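Local coordinates for putative iron-uptake ABC transport system,periplasmic iron-binding protein (Campylobacter jejuni, PDB 3E13) that binds ferric iron in the periplasm and probably delivers it to an ABC transporter for uptake into the cell, at residues A[238-243]-A[249-254]; A[66-71]-A[94-99]; A[149-154]-A[158-163]; A[134-139]-A[310-315]. All blocks are in the same frame, centred on the assembly; numbering follows the deposited sequence.

Contact 1 (A[238-243]-A[249-254]); sequences IAMTKS and AAKKFM
M240 reaches from strand 233-241 onto helix 249-254, and each atom of its side chain finds a partner there. CB of M240 lies 4.1 Å from SD of M254. With CG swung anti to the backbone N (chi1 -169°), the chain heads for the helix, and CG of M240 comes to 4.0 Å from CB of A250. SD of M240 touches the same methyl and also CE of K251; the bend at chi3 leaves CE of M240 4.1 Å from CE of K251. Two residues earlier, I238 sends CD1 against the edge of the F253 ring, 3.7 Å from CD2 and in the ring plane, while its CG1 and CD1 border CG of M254. M254 reaches back between the two strand residues, its CE 4.2 Å from CA of A239. The helix runs almost exactly antiparallel to the strand, with the axes of these segments 8.9 Å apart, as where a helix lies along a sheet of an α/β domain. I55 on the adjacent strand 55-58 and L4 on strand 3-8 beyond it continue the apolar surface. No hydrogen bond joins the two segments: sulfur, methyl and ring-edge contacts hold the helix to the sheet, so cohesion here rests on apolar burial and shape.

Contact 2 (A[66-71]-A[94-99]); sequences EAKNLG and KEWFAI
K68, in the last turn of helix 61-69, meets E95 and W96 on the loop that leads into strand 97-109, a helix-to-loop contact at the margin of one α/β lobe of this solute-binding protein. The helix ends in a Schellman motif: G71 has positive phi, and its N bonds to O of K68 at 3.0 Å.

The close part is small. CG of K68 lies 3.4 Å from OE2 of E95, and the two side chains cross at about a right angle. The lysine is extended throughout, CG anti to the backbone N (chi1 179°), and this carries its aliphatic stem past the carboxylate instead of ending at it. Further along, CD of K68 arrives at the edge of the W96 indole, near its plane, 4.3 Å from CD1. The tryptophan is buried, and I61, L64 and T65 of the same helix pack against it.

The other side is polar and looser. NZ of K68 stands 5.7 Å from OE2 of E95, so the opposite charges are not in contact; the ammonium instead forms salt bridges with D91 and D93. D91 also accepts a hydrogen bond from the backbone N of E95, tying the lysine's partner to the loop that carries the glutamate. The carboxylate of E95 is probably still stabilised by the nearby positive charge. It reaches the helix end through solvent: one water molecule lies 2.8 Å from OE2 of E95 and 2.8 Å from O of K68.

Contact 3 (A[149-154]-A[158-163]); sequences ASIIAN and KEAKAW
I151 and W163 form the aromatic part of this contact, a CH-pi interaction between helices 142-155 and 157-170. CD1 of I151 stands 3.6 Å from the centroid of the six-membered ring of W163 and 12° off the ring normal, so the methyl points down on the middle of the indole face. The side chains cross at about a right angle. CG of W163 is anti to the backbone N (chi1 -177°), which brings the indole across to the isoleucine, and its NE1 is hydrogen-bonded to O of Y122, helping to fix how the ring is turned.

The aliphatic contacts centre on A160, whose small side chain lets the backbones approach to 5.4 Å between the CA atoms of I152 and A160. CB of A160 is 3.4 Å from CG1 of I152, tighter than an ordinary carbon-carbon contact. From the neighbouring position, CG2 of I151 rests 4.0 Å from CA of A160; this branch also lies alongside the methylene CG of E159, at the border of the contact.

Polar bonds between the two segments are absent. The axes lie 8.3 Å apart and the helix directions differ by 144°, with only a short connection between them. The arrangement is a tight antiparallel helical (alpha-alpha) hairpin, and its first helix also carries the iron ligand Y143.

Contact 4 (A[134-139]-A[310-315]); sequences IVMRSA and KIYDEV
The loop that leaves strand 134-135 leads toward helix 142-155, which bears the iron ligand Y143, and on the way it is met by Y312 of the C-terminal helix 305-315. CB of A139 sits over one face of the Y312 ring, 3.4 Å from CG and offset toward the rim, in a CH-pi contact whose methyl-to-centroid line is 19° off the ring normal. At the far end of the tyrosine, CE of M136 approaches OH to 3.7 Å. These two side chains come from opposite directions: CG of M136 is anti to the backbone N (chi1 -172°), and the chain bends at chi3, leaving its methyl beside the phenol oxygen. The buried tyrosine's OH is hydrogen-bonded to O of S144, which helps to hold the outer end of the ring, while the methyl of A139 covers the ring near its root. The M136 side chain lies about 8 Å from that of Y143, so the contact belongs to the surroundings of the iron site without reaching the metal. Y312 also touches L148 of helix 142-155 and W163 of helix 157-170, so helix 305-315 packs on both helices as well as on the loop after strand 134-135.

How the contacts relate
The contacts fall into two groups; contacts 1 and 4 lie on opposite sides of the chain's centre. Contacts 1 and 2 have centres 11 Å apart and share the mixed sheet through neighbouring strands 233-241 and 97-109; I238 N to F97 O and K242 NZ to G71 O link them directly. Contact 4 reaches the same sheet through strand 134-135. Contacts 3 and 4, 12 Å apart, meet where W163 touches Y312. Between the groups, the centres of contacts 1 and 3 are 33 Å apart. Along the chain contact 2 closes first, and contact 4 then spans both contact 3 and contact 1. Such chain crossings suit a two-lobed periplasmic binding protein, whose lobes probably close around the iron.

Contact 1 (A[238-243]-A[249-254])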
loop_
_atom_site.group_PDB
_atom_site.type_symbol
_atom_site.label_atom_id
_atom_site.label_comp_id
_atom_site.label_asym_id
_atom_site.label_seq_id
_atom_site.Cartn_x
_atom_site.Cartn_y
_atom_site.Cartn_z
ATOM N N ILE A 238 2.993 -8.733 6.251
ATOM C CA ILE A 238 2.453 -9.513 7.364
ATOM C C ILE A 238 3.565 -9.869 8.337
ATOM O O ILE A 238 4.727 -10.000 7.972
ATOM C CB ILE A 238 1.729 -10.812 6.849
ATOM C CG1 ILE A 238 0.925 -11.531 7.946
ATOM C CG2 ILE A 238 2.720 -11.765 6.207
ATOM C CD1 ILE A 238 -0.090 -12.506 7.444
ATOM N N ALA A 239 3.191 -9.938 9.605
ATOM C CA ALA A 239 4.090 -10.228 10.712
ATOM C C ALA A 239 3.355 -10.999 11.817
ATOM O O ALA A 239 2.134 -10.817 11.992
ATOM C CB ALA A 239 4.582 -8.932 11.352
ATOM N N MET A 240 4.099 -11.849 12.526
ATOM C CA MET A 240 3.668 -12.424 13.792
ATOM C C MET A 240 3.954 -11.460 14.920
ATOM O O MET A 240 5.009 -10.901 14.989
ATOM C CB MET A 240 4.387 -13.744 14.025
ATOM C CG MET A 240 3.767 -14.538 15.222
ATOM S SD MET A 240 4.528 -16.125 15.479
ATOM C CE MET A 240 5.973 -15.701 16.030
ATOM N N THR A 241 2.996 -11.284 15.799
ATOM C CA THR A 241 3.195 -10.426 16.967
ATOM C C THR A 241 3.950 -11.146 18.075
ATOM O O THR A 241 3.828 -12.370 18.240
ATOM C CB THR A 241 1.879 -9.914 17.501
ATOM O OG1 THR A 241 0.980 -11.010 17.732
ATOM C CG2 THR A 241 1.190 -9.050 16.490
ATOM N N LYS A 242 4.709 -10.371 18.844
ATOM C CA LYS A 242 5.427 -10.898 19.997
ATOM C C LYS A 242 4.417 -11.483 21.021
ATOM O O LYS A 242 4.755 -12.396 21.775
ATOM C CB LYS A 242 6.244 -9.756 20.638
ATOM C CG LYS A 242 7.094 -10.131 21.801
ATOM C CD LYS A 242 8.023 -8.982 22.155
ATOM C CE LYS A 242 9.153 -8.731 21.178
ATOM N NZ LYS A 242 9.865 -7.451 21.658
ATOM N N SER A 243 3.181 -11.002 20.983
ATOM C CA SER A 243 2.121 -11.425 21.896
ATOM C C SER A 243 1.477 -12.742 21.505
ATOM O O SER A 243 0.727 -13.330 22.284
ATOM C CB SER A 243 1.010 -10.373 21.943
ATOM O OG SER A 243 0.372 -10.182 20.682
ATOM N N ALA A 249 -0.349 -21.576 14.233
ATOM C CA ALA A 249 -1.385 -21.104 13.344
ATOM C C ALA A 249 -0.922 -19.829 12.624
ATOM O O ALA A 249 -1.199 -19.633 11.461
ATOM C CB ALA A 249 -2.652 -20.831 14.142
ATOM N N ALA A 250 -0.202 -18.954 13.315
ATOM C CA ALA A 250 0.248 -17.720 12.748
ATOM C C ALA A 250 1.208 -17.987 11.575
ATOM O O ALA A 250 1.048 -17.418 10.511
ATOM C CB ALA A 250 0.901 -16.860 13.803
ATOM N N LYS A 251 2.135 -18.892 11.789
ATOM C CA LYS A 251 3.132 -19.258 10.795
ATOM C C LYS A 251 2.447 -19.926 9.620
ATOM O O LYS A 251 2.789 -19.639 8.455
ATOM C CB LYS A 251 4.256 -20.102 11.419
ATOM C CG LYS A 251 5.046 -19.345 12.448
ATOM C CD LYS A 251 6.126 -20.138 13.121
ATOM C CE LYS A 251 6.616 -19.422 14.363
ATOM N NZ LYS A 251 7.581 -20.340 15.148
ATOM N N LYS A 252 1.455 -20.773 9.897
ATOM C CA LYS A 252 0.681 -21.436 8.850
ATOM C C LYS A 252 -0.045 -20.412 7.983
ATOM O O LYS A 252 -0.070 -20.516 6.740
ATOM C CB LYS A 252 -0.320 -22.413 9.473
ATOM C CG LYS A 252 0.290 -23.740 9.870
ATOM C CD LYS A 252 -0.823 -24.690 10.401
ATOM C CE LYS A 252 -0.305 -26.123 10.540
ATOM N NZ LYS A 252 1.105 -26.103 11.169
ATOM N N PHE A 253 -0.604 -19.413 8.634
ATOM C CA PHE A 253 -1.320 -18.367 7.930
ATOM C C PHE A 253 -0.385 -17.545 7.044
ATOM O O PHE A 253 -0.751 -17.214 5.906
ATOM C CB PHE A 253 -2.114 -17.432 8.899
ATOM C CG PHE A 253 -2.989 -16.504 8.184
ATOM C CD1 PHE A 253 -4.237 -16.890 7.738
ATOM C CD2 PHE A 253 -2.551 -15.222 7.885
ATOM C CE1 PHE A 253 -5.046 -16.013 6.995
ATOM C CE2 PHE A 253 -3.349 -14.350 7.166
ATOM C CZ PHE A 253 -4.583 -14.752 6.726
ATOM N N MET A 254 0.789 -17.186 7.572
ATOM C CA MET A 254 1.770 -16.394 6.840
ATOM C C MET A 254 2.173 -17.187 5.557
ATOM O O MET A 254 2.174 -16.618 4.455
ATOM C CB MET A 254 2.955 -16.100 7.756
ATOM C CG MET A 254 2.611 -15.102 8.845
ATOM S SD MET A 254 3.840 -15.006 10.122
ATOM C CE MET A 254 5.087 -14.029 9.326
#

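Contact 2 (A[66-71]-A[94-99])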
loop_
_atom_site.group_PDB
_atom_site.type_symbol
_atom_site.label_atom_id
_atom_site.label_comp_id
_atom_site.label_asym_id
_atom_site.label_seq_id
_atom_site.Cartn_x
_atom_site.Cartn_y
_atom_site.Cartn_z
ATOM N N GLU A 66 7.394 0.263 11.697
ATOM C CA GLU A 66 7.007 0.982 12.945
ATOM C C GLU A 66 6.717 -0.045 14.029
ATOM O O GLU A 66 7.190 0.084 15.167
ATOM C CB GLU A 66 5.753 1.845 12.769
ATOM C CG GLU A 66 5.954 3.124 11.995
ATOM C CD GLU A 66 4.686 3.895 11.732
ATOM O OE1 GLU A 66 4.706 5.130 12.026
ATOM O OE2 GLU A 66 3.655 3.327 11.248
ATOM N N ALA A 67 5.921 -1.055 13.688
ATOM C CA ALA A 67 5.591 -2.097 14.633
ATOM C C ALA A 67 6.827 -2.859 15.109
ATOM O O ALA A 67 7.015 -3.121 16.296
ATOM C CB ALA A 67 4.499 -3.005 14.054
ATOM N N LYS A 68 7.719 -3.183 14.186
ATOM C CA LYS A 68 8.954 -3.806 14.517
ATOM C C LYS A 68 9.752 -2.968 15.512
ATOM O O LYS A 68 10.223 -3.482 16.536
ATOM C CB LYS A 68 9.805 -4.013 13.251
ATOM C CG LYS A 68 11.140 -4.661 13.555
ATOM C CD LYS A 68 12.013 -4.704 12.286
ATOM C CE LYS A 68 13.327 -5.354 12.596
ATOM N NZ LYS A 68 14.328 -5.240 11.503
ATOM N N ASN A 69 9.854 -1.683 15.214
ATOM C CA ASN A 69 10.710 -0.810 15.990
ATOM C C ASN A 69 10.075 -0.412 17.308
ATOM O O ASN A 69 10.795 0.044 18.176
ATOM C CB ASN A 69 11.121 0.417 15.196
ATOM C CG ASN A 69 12.003 0.053 14.003
ATOM O OD1 ASN A 69 12.631 -1.012 13.974
ATOM N ND2 ASN A 69 11.990 0.921 12.988
ATOM N N LEU A 70 8.763 -0.600 17.447
ATOM C CA LEU A 70 8.072 -0.471 18.753
ATOM C C LEU A 70 8.177 -1.763 19.614
ATOM O O LEU A 70 7.576 -1.872 20.707
ATOM C CB LEU A 70 6.620 -0.078 18.518
ATOM C CG LEU A 70 6.429 1.377 18.124
ATOM C CD1 LEU A 70 5.054 1.650 17.604
ATOM C CD2 LEU A 70 6.713 2.287 19.369
ATOM N N GLY A 71 8.859 -2.774 19.102
ATOM C CA GLY A 71 9.107 -4.009 19.832
ATOM C C GLY A 71 7.922 -4.973 19.842
ATOM O O GLY A 71 7.779 -5.816 20.739
ATOM N N LYS A 94 13.689 -10.942 9.882
ATOM C CA LYS A 94 12.634 -11.944 9.802
ATOM C C LYS A 94 11.366 -11.596 10.595
ATOM O O LYS A 94 10.613 -12.481 10.949
ATOM C CB LYS A 94 13.144 -13.312 10.238
ATOM C CG LYS A 94 14.342 -13.811 9.433
ATOM C CD LYS A 94 14.697 -15.199 9.894
ATOM C CE LYS A 94 16.148 -15.566 9.653
ATOM N NZ LYS A 94 16.390 -16.833 10.436
ATOM N N GLU A 95 11.097 -10.316 10.777
ATOM C CA GLU A 95 9.907 -9.906 11.525
ATOM C C GLU A 95 8.756 -9.442 10.649
ATOM O O GLU A 95 7.655 -9.309 11.161
ATOM C CB GLU A 95 10.237 -8.857 12.615
ATOM C CG GLU A 95 11.235 -9.408 13.609
ATOM C CD GLU A 95 11.391 -8.566 14.868
ATOM O OE1 GLU A 95 12.308 -8.898 15.665
ATOM O OE2 GLU A 95 10.572 -7.647 15.076
ATOM N N TRP A 96 8.977 -9.196 9.358
ATOM C CA TRP A 96 7.894 -8.771 8.468
ATOM C C TRP A 96 8.184 -9.306 7.079
ATOM O O TRP A 96 9.325 -9.501 6.747
ATOM C CB TRP A 96 7.661 -7.255 8.430
ATOM C CG TRP A 96 8.825 -6.433 8.062
ATOM C CD1 TRP A 96 9.617 -5.759 8.917
ATOM C CD2 TRP A 96 9.360 -6.201 6.743
ATOM N NE1 TRP A 96 10.622 -5.118 8.232
ATOM C CE2 TRP A 96 10.495 -5.381 6.893
ATOM C CE3 TRP A 96 8.985 -6.589 5.455
ATOM C CZ2 TRP A 96 11.271 -4.971 5.814
ATOM C CZ3 TRP A 96 9.751 -6.179 4.384
ATOM C CH2 TRP A 96 10.873 -5.379 4.566
ATOM N N PHE A 97 7.119 -9.513 6.320
ATOM C CA PHE A 97 7.210 -10.252 5.016
ATOM C C PHE A 97 6.161 -9.682 4.064
ATOM O O PHE A 97 4.989 -9.526 4.440
ATOM C CB PHE A 97 6.890 -11.706 5.235
ATOM C CG PHE A 97 7.844 -12.377 6.169
ATOM C CD1 PHE A 97 7.579 -12.350 7.539
ATOM C CD2 PHE A 97 8.965 -13.039 5.706
ATOM C CE1 PHE A 97 8.486 -12.917 8.458
ATOM C CE2 PHE A 97 9.833 -13.680 6.639
ATOM C CZ PHE A 97 9.593 -13.571 8.007
ATOM N N ALA A 98 6.533 -9.369 2.825
ATOM C CA ALA A 98 5.554 -8.825 1.884
ATOM C C ALA A 98 4.645 -9.960 1.404
ATOM O O ALA A 98 5.128 -11.119 1.181
ATOM C CB ALA A 98 6.234 -8.221 0.685
ATOM N N ILE A 99 3.383 -9.644 1.200
ATOM C CA ILE A 99 2.411 -10.551 0.560
ATOM C C ILE A 99 2.013 -10.065 -0.845
ATOM O O ILE A 99 1.576 -10.872 -1.669
ATOM C CB ILE A 99 1.177 -10.816 1.424
ATOM C CG1 ILE A 99 0.373 -9.557 1.709
ATOM C CG2 ILE A 99 1.605 -11.445 2.704
ATOM C CD1 ILE A 99 -1.027 -9.856 2.249
HETATM O O HOH W 1 9.613 -6.139 17.174
#

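Contact 3 (A[149-154]-A[158-163])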
loop_
_atom_site.group_PDB
_atom_site.type_symbol
_atom_site.label_atom_id
_atom_site.label_comp_id
_atom_site.label_asym_id
_atom_site.label_seq_id
_atom_site.Cartn_x
_atom_site.Cartn_y
_atom_site.Cartn_z
ATOM N N ALA A 149 8.321 9.526 2.544
ATOM C CA ALA A 149 9.531 8.859 3.034
ATOM C C ALA A 149 10.435 8.420 1.877
ATOM O O ALA A 149 11.648 8.537 1.969
ATOM C CB ALA A 149 9.181 7.704 3.918
ATOM N N SER A 150 9.828 7.938 0.802
ATOM C CA SER A 150 10.616 7.562 -0.390
ATOM C C SER A 150 11.291 8.740 -1.056
ATOM O O SER A 150 12.398 8.602 -1.624
ATOM C CB SER A 150 9.777 6.784 -1.424
ATOM O OG SER A 150 8.942 7.571 -2.216
ATOM N N ILE A 151 10.625 9.889 -1.057
ATOM C CA ILE A 151 11.217 11.124 -1.596
ATOM C C ILE A 151 12.395 11.599 -0.725
ATOM O O ILE A 151 13.434 12.053 -1.228
ATOM C CB ILE A 151 10.127 12.163 -1.769
ATOM C CG1 ILE A 151 9.156 11.699 -2.861
ATOM C CG2 ILE A 151 10.700 13.496 -2.157
ATOM C CD1 ILE A 151 7.843 12.542 -2.933
ATOM N N ILE A 152 12.238 11.538 0.610
ATOM C CA ILE A 152 13.349 11.809 1.504
ATOM C C ILE A 152 14.512 10.891 1.162
ATOM O O ILE A 152 15.662 11.312 1.029
ATOM C CB ILE A 152 12.988 11.671 2.994
ATOM C CG1 ILE A 152 11.906 12.660 3.401
ATOM C CG2 ILE A 152 14.238 11.861 3.828
ATOM C CD1 ILE A 152 11.261 12.353 4.763
ATOM N N ALA A 153 14.227 9.607 1.054
ATOM C CA ALA A 153 15.286 8.640 0.844
ATOM C C ALA A 153 16.019 8.873 -0.498
ATOM O O ALA A 153 17.257 8.711 -0.572
ATOM C CB ALA A 153 14.736 7.227 0.915
ATOM N N ASN A 154 15.285 9.286 -1.523
ATOM C CA ASN A 154 15.849 9.420 -2.850
ATOM C C ASN A 154 16.466 10.824 -3.084
ATOM O O ASN A 154 17.581 10.929 -3.630
ATOM C CB ASN A 154 14.806 9.148 -3.921
ATOM C CG ASN A 154 14.660 7.700 -4.218
ATOM O OD1 ASN A 154 15.671 7.006 -4.518
ATOM N ND2 ASN A 154 13.431 7.184 -4.124
ATOM N N LYS A 158 15.128 18.358 2.047
ATOM C CA LYS A 158 14.727 19.684 1.585
ATOM C C LYS A 158 13.874 19.570 0.357
ATOM O O LYS A 158 12.848 20.267 0.233
ATOM C CB LYS A 158 15.945 20.632 1.389
ATOM C CG LYS A 158 16.691 20.917 2.695
ATOM C CD LYS A 158 17.820 21.898 2.500
ATOM C CE LYS A 158 18.530 22.196 3.758
ATOM N NZ LYS A 158 17.597 22.789 4.826
ATOM N N GLU A 159 14.199 18.672 -0.563
ATOM C CA GLU A 159 13.273 18.417 -1.653
ATOM C C GLU A 159 11.951 17.875 -1.108
ATOM O O GLU A 159 10.925 18.292 -1.530
ATOM C CB GLU A 159 13.843 17.390 -2.628
ATOM C CG GLU A 159 12.888 16.838 -3.680
ATOM C CD GLU A 159 12.246 17.888 -4.565
ATOM O OE1 GLU A 159 11.082 17.654 -5.003
ATOM O OE2 GLU A 159 12.879 18.950 -4.782
ATOM N N ALA A 160 12.008 16.970 -0.137
ATOM C CA ALA A 160 10.783 16.444 0.493
ATOM C C ALA A 160 9.879 17.527 1.052
ATOM O O ALA A 160 8.667 17.486 0.829
ATOM C CB ALA A 160 11.104 15.406 1.578
ATOM N N LYS A 161 10.446 18.505 1.759
ATOM C CA LYS A 161 9.627 19.540 2.377
ATOM C C LYS A 161 9.063 20.418 1.289
ATOM O O LYS A 161 7.904 20.785 1.333
ATOM C CB LYS A 161 10.430 20.367 3.367
ATOM C CG LYS A 161 9.586 21.361 4.105
ATOM C CD LYS A 161 10.405 22.073 5.159
ATOM C CE LYS A 161 9.598 23.208 5.755
ATOM N NZ LYS A 161 10.415 23.971 6.755
ATOM N N ALA A 162 9.881 20.789 0.303
ATOM C CA ALA A 162 9.387 21.601 -0.793
ATOM C C ALA A 162 8.247 20.897 -1.568
ATOM O O ALA A 162 7.270 21.542 -1.971
ATOM C CB ALA A 162 10.498 21.961 -1.691
ATOM N N TRP A 163 8.403 19.590 -1.764
ATOM C CA TRP A 163 7.373 18.779 -2.408
ATOM C C TRP A 163 6.080 18.776 -1.627
ATOM O O TRP A 163 5.024 19.054 -2.201
ATOM C CB TRP A 163 7.864 17.357 -2.595
ATOM C CG TRP A 163 6.889 16.494 -3.311
ATOM C CD1 TRP A 163 6.718 16.379 -4.675
ATOM C CD2 TRP A 163 5.988 15.586 -2.720
ATOM N NE1 TRP A 163 5.743 15.459 -4.954
ATOM C CE2 TRP A 163 5.264 14.952 -3.770
ATOM C CE3 TRP A 163 5.659 15.259 -1.391
ATOM C CZ2 TRP A 163 4.286 13.988 -3.518
ATOM C CZ3 TRP A 163 4.681 14.317 -1.160
ATOM C CH2 TRP A 163 4.002 13.702 -2.204
#

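Contact 4 (A[134-139]-A[310-315])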
loop_
_atom_site.group_PDB
_atom_site.type_symbol
_atom_site.label_atom_id
_atom_site.label_comp_id
_atom_site.label_asym_id
_atom_site.label_seq_id
_atom_site.Cartn_x
_atom_site.Cartn_y
_atom_site.Cartn_z
ATOM N N ILE A 134 -4.548 18.980 -8.644
ATOM C CA ILE A 134 -4.108 17.704 -8.035
ATOM C C ILE A 134 -5.042 17.324 -6.906
ATOM O O ILE A 134 -5.486 18.190 -6.159
ATOM C CB ILE A 134 -2.694 17.864 -7.454
ATOM C CG1 ILE A 134 -1.733 18.480 -8.468
ATOM C CG2 ILE A 134 -2.166 16.532 -6.901
ATOM C CD1 ILE A 134 -1.566 17.704 -9.630
ATOM N N VAL A 135 -5.311 16.023 -6.714
ATOM C CA VAL A 135 -5.934 15.534 -5.489
ATOM C C VAL A 135 -5.094 14.386 -4.886
ATOM O O VAL A 135 -4.532 13.555 -5.608
ATOM C CB VAL A 135 -7.420 15.079 -5.684
ATOM C CG1 VAL A 135 -8.319 16.306 -5.896
ATOM C CG2 VAL A 135 -7.574 14.154 -6.878
ATOM N N MET A 136 -5.055 14.350 -3.564
ATOM C CA MET A 136 -4.366 13.334 -2.817
ATOM C C MET A 136 -5.072 13.223 -1.497
ATOM O O MET A 136 -5.543 14.220 -0.960
ATOM C CB MET A 136 -2.903 13.702 -2.600
ATOM C CG MET A 136 -2.086 12.563 -1.976
ATOM S SD MET A 136 -0.313 12.950 -1.891
ATOM C CE MET A 136 -0.207 13.652 -0.287
ATOM N N ARG A 137 -5.118 12.013 -0.977
ATOM C CA ARG A 137 -5.664 11.769 0.352
ATOM C C ARG A 137 -4.784 12.342 1.460
ATOM O O ARG A 137 -3.669 12.849 1.238
ATOM C CB ARG A 137 -5.846 10.300 0.556
ATOM C CG ARG A 137 -4.592 9.509 0.788
ATOM C CD ARG A 137 -4.799 8.054 0.750
ATOM N NE ARG A 137 -5.718 7.577 1.786
ATOM C CZ ARG A 137 -6.299 6.382 1.798
ATOM N NH1 ARG A 137 -6.115 5.501 0.802
ATOM N NH2 ARG A 137 -7.094 6.052 2.783
ATOM N N SER A 138 -5.299 12.222 2.683
ATOM C CA SER A 138 -4.614 12.782 3.835
ATOM C C SER A 138 -3.157 12.385 3.920
ATOM O O SER A 138 -2.781 11.272 3.598
ATOM C CB SER A 138 -5.296 12.312 5.112
ATOM O OG SER A 138 -4.724 12.985 6.237
ATOM N N ALA A 139 -2.358 13.326 4.393
ATOM C CA ALA A 139 -0.970 13.070 4.773
ATOM C C ALA A 139 -0.806 12.041 5.875
ATOM O O ALA A 139 0.274 11.456 6.035
ATOM C CB ALA A 139 -0.319 14.395 5.219
ATOM N N LYS A 310 6.890 14.415 10.329
ATOM C CA LYS A 310 7.230 15.768 10.787
ATOM C C LYS A 310 7.155 16.774 9.652
ATOM O O LYS A 310 6.684 17.878 9.834
ATOM C CB LYS A 310 8.589 15.766 11.451
ATOM C CG LYS A 310 8.523 15.233 12.857
ATOM C CD LYS A 310 9.886 14.910 13.354
ATOM C CE LYS A 310 9.857 14.561 14.837
ATOM N NZ LYS A 310 11.165 14.106 15.346
ATOM N N ILE A 311 7.615 16.391 8.466
ATOM C CA ILE A 311 7.514 17.283 7.341
ATOM C C ILE A 311 6.103 17.582 6.939
ATOM O O ILE A 311 5.765 18.756 6.717
ATOM C CB ILE A 311 8.333 16.739 6.164
ATOM C CG1 ILE A 311 9.813 16.800 6.495
ATOM C CG2 ILE A 311 8.019 17.488 4.822
ATOM C CD1 ILE A 311 10.727 16.243 5.351
ATOM N N TYR A 312 5.231 16.573 6.852
ATOM C CA TYR A 312 3.878 16.862 6.497
ATOM C C TYR A 312 3.248 17.788 7.572
ATOM O O TYR A 312 2.488 18.691 7.208
ATOM C CB TYR A 312 3.070 15.575 6.430
ATOM C CG TYR A 312 3.093 14.833 5.104
ATOM C CD1 TYR A 312 3.222 13.440 5.074
ATOM C CD2 TYR A 312 2.868 15.479 3.907
ATOM C CE1 TYR A 312 3.170 12.734 3.854
ATOM C CE2 TYR A 312 2.834 14.759 2.682
ATOM C CZ TYR A 312 2.975 13.414 2.675
ATOM O OH TYR A 312 2.888 12.729 1.472
ATOM N N ASP A 313 3.528 17.522 8.843
ATOM C CA ASP A 313 2.951 18.286 9.967
ATOM C C ASP A 313 3.422 19.754 9.830
ATOM O O ASP A 313 2.629 20.679 10.000
ATOM C CB ASP A 313 3.395 17.727 11.346
ATOM C CG ASP A 313 2.670 16.450 11.802
ATOM O OD1 ASP A 313 1.740 15.910 11.137
ATOM O OD2 ASP A 313 3.011 15.873 12.888
ATOM N N GLU A 314 4.700 19.947 9.490
ATOM C CA GLU A 314 5.360 21.263 9.401
ATOM C C GLU A 314 4.805 22.149 8.318
ATOM O O GLU A 314 4.663 23.352 8.543
ATOM C CB GLU A 314 6.861 21.132 9.106
ATOM C CG GLU A 314 7.723 20.591 10.216
ATOM C CD GLU A 314 9.134 20.218 9.760
ATOM O OE1 GLU A 314 9.644 20.756 8.734
ATOM O OE2 GLU A 314 9.743 19.350 10.421
ATOM N N VAL A 315 4.475 21.571 7.155
ATOM C CA VAL A 315 3.978 22.360 6.039
ATOM C C VAL A 315 2.461 22.635 6.100
ATOM O O VAL A 315 1.959 23.405 5.304
ATOM C CB VAL A 315 4.400 21.743 4.652
ATOM C CG1 VAL A 315 5.896 21.481 4.630
ATOM C CG2 VAL A 315 3.562 20.507 4.295
#